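PDB 3KTY: probable methyltransferase from Bordetella pertussis, which probably methylates RNA with S-adenosylmethionine as methyl donor, the deposited chain being the SpoU-type methylase domain of a longer TrmH-family protein. Local coordinates for residues A43-F46 and P47-A51; A106-A109 and R110-L113. All coordinates share one frame; numbering follows the deposited sequence.

Contact 1: A43-F46 and P47-A51; sequences APRF and PDMTA
The side chain of selenomethionine M49 folds back against the residues that precede it, touching P44, R45 and F46 in turn. Its CG sits beside the backbone N (chi1 -82°), and a bend at chi2 (-89°) swings the selenium and methyl back toward residues 45 and 46. M49 CG packs 3.3 Å from P44 CB, the two side chains meeting at a slant, while M49 CE reaches 3.2 Å from R45 CB. The same CE comes within 3.6 Å of F46 CD1, approaching the ring obliquely. R45 runs alongside the phenyl group: its CG stands 3.8 Å above the ring plane, over the centre, and the extended chain carries the guanidinium on until F46 CZ lies 3.5 Å above one of its faces, toward the rim. The backbone makes this fold-back possible. F46 to M49 is a type II beta turn with P47 at its second position and D48 at positive phi in the third; it is closed by a weak bond from M49 N to F46 O, 3.5 Å long. The turn belongs to the surface loop between strand 39-42 and helix 53-59, where M49 also rests on L41 and R45 has a backbone bond to P18. The one hydrogen bond of the turn is weak, so the apolar contacts of M49, the buried residue here, probably contribute to holding the loop in this shape.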
# COMPACT_ATOMS: atom_id res chain seq x y z
N ALA A 43 -11.86 -8.96 19.53
CA ALA A 43 -11.18 -9.99 20.32
C ALA A 43 -9.68 -9.83 20.31
O ALA A 43 -8.96 -10.74 19.94
CB ALA A 43 -11.57 -11.41 19.86
N PRO A 44 -9.18 -8.67 20.72
CA PRO A 44 -7.73 -8.52 20.68
C PRO A 44 -7.10 -9.39 21.75
O PRO A 44 -7.78 -9.78 22.71
CB PRO A 44 -7.52 -7.04 20.99
CG PRO A 44 -8.80 -6.65 21.72
CD PRO A 44 -9.88 -7.42 21.06
N ARG A 45 -5.81 -9.70 21.59
CA ARG A 45 -5.14 -10.54 22.58
C ARG A 45 -5.21 -9.94 23.98
O ARG A 45 -5.34 -10.66 24.99
CB ARG A 45 -3.67 -10.73 22.21
CG ARG A 45 -2.97 -11.64 23.23
CD ARG A 45 -1.55 -11.88 22.92
NE ARG A 45 -0.93 -12.88 23.80
CZ ARG A 45 0.38 -13.03 23.89
NH1 ARG A 45 0.92 -13.94 24.69
NH2 ARG A 45 1.15 -12.23 23.16
N PHE A 46 -5.04 -8.62 24.05
CA PHE A 46 -4.99 -7.90 25.32
C PHE A 46 -6.06 -6.83 25.47
O PHE A 46 -6.40 -6.15 24.52
CB PHE A 46 -3.65 -7.23 25.48
CG PHE A 46 -2.54 -8.20 25.63
CD1 PHE A 46 -1.34 -8.01 24.98
CD2 PHE A 46 -2.71 -9.34 26.40
CE1 PHE A 46 -0.32 -8.92 25.12
CE2 PHE A 46 -1.70 -10.25 26.56
CZ PHE A 46 -0.50 -10.05 25.92
N PRO A 47 -6.58 -6.68 26.69
CA PRO A 47 -7.41 -5.50 26.90
C PRO A 47 -6.53 -4.24 26.90
O PRO A 47 -5.39 -4.25 27.40
CB PRO A 47 -8.03 -5.75 28.29
CG PRO A 47 -7.83 -7.21 28.55
CD PRO A 47 -6.53 -7.53 27.89
N ASP A 48 -7.07 -3.16 26.33
CA ASP A 48 -6.35 -1.89 26.25
C ASP A 48 -5.17 -1.99 25.29
O ASP A 48 -4.17 -1.30 25.46
CB ASP A 48 -5.91 -1.44 27.65
CG ASP A 48 -7.10 -1.12 28.56
OD1 ASP A 48 -7.94 -0.28 28.16
OD2 ASP A 48 -7.20 -1.72 29.66
N MSE A 49 -5.32 -2.87 24.30
CA MSE A 49 -4.44 -2.94 23.14
C MSE A 49 -4.09 -1.58 22.56
O MSE A 49 -2.94 -1.32 22.25
CB MSE A 49 -5.16 -3.68 22.02
CG MSE A 49 -5.08 -5.16 22.14
SE MSE A 49 -3.49 -5.74 21.22
CE MSE A 49 -3.30 -7.53 21.96
N THR A 50 -5.10 -0.73 22.37
CA THR A 50 -4.89 0.55 21.71
C THR A 50 -4.19 1.55 22.65
O THR A 50 -3.76 2.63 22.23
CB THR A 50 -6.22 1.14 21.17
OG1 THR A 50 -7.09 1.46 22.27
CG2 THR A 50 -6.91 0.14 20.27
N ALA A 51 -4.07 1.18 23.92
CA ALA A 51 -3.31 2.00 24.84
C ALA A 51 -1.86 1.52 24.99
O ALA A 51 -1.02 2.26 25.52
CB ALA A 51 -4.02 2.11 26.19

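Contact 2: A106-A109 and R110-L113; sequences AGLA and RRHL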
# COMPACT_ATOMS: atom_id res chain seq x y z
N ALA A 106 -13.97 -2.37 -3.97
CA ALA A 106 -14.02 -0.91 -3.84
C ALA A 106 -15.11 -0.25 -4.69
O ALA A 106 -15.83 0.62 -4.21
CB ALA A 106 -12.67 -0.31 -4.13
N GLY A 107 -15.24 -0.66 -5.95
CA GLY A 107 -16.33 -0.16 -6.79
C GLY A 107 -17.75 -0.44 -6.23
O GLY A 107 -18.61 0.45 -6.22
N LEU A 108 -17.97 -1.67 -5.77
CA LEU A 108 -19.19 -2.04 -5.04
C LEU A 108 -19.41 -1.17 -3.82
O LEU A 108 -20.49 -0.68 -3.60
CB LEU A 108 -19.10 -3.47 -4.59
CG LEU A 108 -19.06 -4.46 -5.74
CD1 LEU A 108 -18.66 -5.84 -5.21
CD2 LEU A 108 -20.44 -4.47 -6.42
N ALA A 109 -18.37 -0.93 -3.03
CA ALA A 109 -18.53 -0.05 -1.89
C ALA A 109 -19.05 1.33 -2.26
O ALA A 109 -19.89 1.89 -1.56
CB ALA A 109 -17.22 0.07 -1.14
N ARG A 110 -18.53 1.90 -3.34
CA ARG A 110 -18.89 3.24 -3.79
C ARG A 110 -20.36 3.30 -4.16
O ARG A 110 -21.06 4.24 -3.82
CB ARG A 110 -18.05 3.64 -5.02
CG ARG A 110 -18.64 4.76 -5.86
CD ARG A 110 -18.58 6.05 -5.10
NE ARG A 110 -19.12 7.15 -5.89
CZ ARG A 110 -18.36 8.05 -6.53
NH1 ARG A 110 -17.01 7.98 -6.49
NH2 ARG A 110 -18.95 9.03 -7.20
N ARG A 111 -20.79 2.27 -4.87
CA ARG A 111 -22.16 2.12 -5.32
C ARG A 111 -23.09 2.03 -4.10
O ARG A 111 -24.10 2.73 -4.02
CB ARG A 111 -22.26 0.82 -6.15
CG ARG A 111 -23.05 0.91 -7.44
CD ARG A 111 -22.61 -0.18 -8.42
NE ARG A 111 -21.25 0.04 -8.90
CZ ARG A 111 -20.37 -0.93 -9.19
NH1 ARG A 111 -19.14 -0.62 -9.61
NH2 ARG A 111 -20.73 -2.20 -9.05
N HIS A 112 -22.73 1.17 -3.16
CA HIS A 112 -23.49 1.02 -1.94
C HIS A 112 -23.60 2.34 -1.18
O HIS A 112 -24.67 2.73 -0.79
CB HIS A 112 -22.88 -0.07 -1.07
CG HIS A 112 -23.73 -0.42 0.12
ND1 HIS A 112 -24.88 -1.18 0.02
CD2 HIS A 112 -23.58 -0.14 1.44
CE1 HIS A 112 -25.41 -1.32 1.22
NE2 HIS A 112 -24.66 -0.69 2.09
N LEU A 113 -22.50 3.05 -0.99
CA LEU A 113 -22.59 4.30 -0.25
C LEU A 113 -23.38 5.38 -0.98
O LEU A 113 -23.95 6.28 -0.35
CB LEU A 113 -21.20 4.82 0.11
CG LEU A 113 -20.44 3.84 1.02
CD1 LEU A 113 -19.13 4.46 1.44
CD2 LEU A 113 -21.28 3.47 2.24
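Residues 106-109 and 110-113 are successive turns of the same alpha helix, 102-115, and what joins them is the i to i+4 backbone bonding of that helix together with side chains that fold against the preceding turn. Four bonds link the halves: R110 N to A106 O, R111 N to G107 O, H112 N to L108 O (2.9 Å, N-H...O 171°) and L113 N to A109 O. The R111 side chain reaches back toward G107. Its chi1 of -136° lies off the staggered positions, and a further bend at chi3 brings the guanidinium over the G107 carbonyl, whose oxygen lies 3.4 Å above one face of the group, toward its rim. G107 has no side chain, which is consistent with the close approach of R111 NH1 to the backbone, 3.6 Å from G107 O, while NH2 of R111 meets L108 CD2 at 3.5 Å. In the alpha-beta-alpha sandwich of this SPOUT-clan domain, the helix lies against the parallel sheet and beside helix 157-172. A109 and L113 touch V121 of strand 121-125, L108 touches F86 of strand 84-89, and A106 packs on E167 and A171. L113 leans back too, with its CG 3.3 Å from A109 O. R110 points its polar end elsewhere: NE makes a salt bridge with D114, one turn on, and NH1 bonds to A171 O in helix 157-172. The imidazole of H112 is fixed at its NE2 by a hydrogen bond to T83 OG1, just ahead of strand 84-89.

How the contacts relate
Contacts 1 and 2 are independent: their centres are 31 Å apart, their nearest atoms about 23 Å, and they lie on opposite sides of the chain's centre, 17 and 15 Å from it. In sequence contact 1 closes before contact 2 opens, and both belong to the SpoU-type methylase domain. What connects them is the parallel sheet. The loop of contact 1 leaves strand 39-42, second from one end, whereas the helix of contact 2 leans on strands 121-125 and 84-89 further across. Contact 1 is thus a turn in a surface loop and contact 2 a partly buried helix flank, with no direct touch between them.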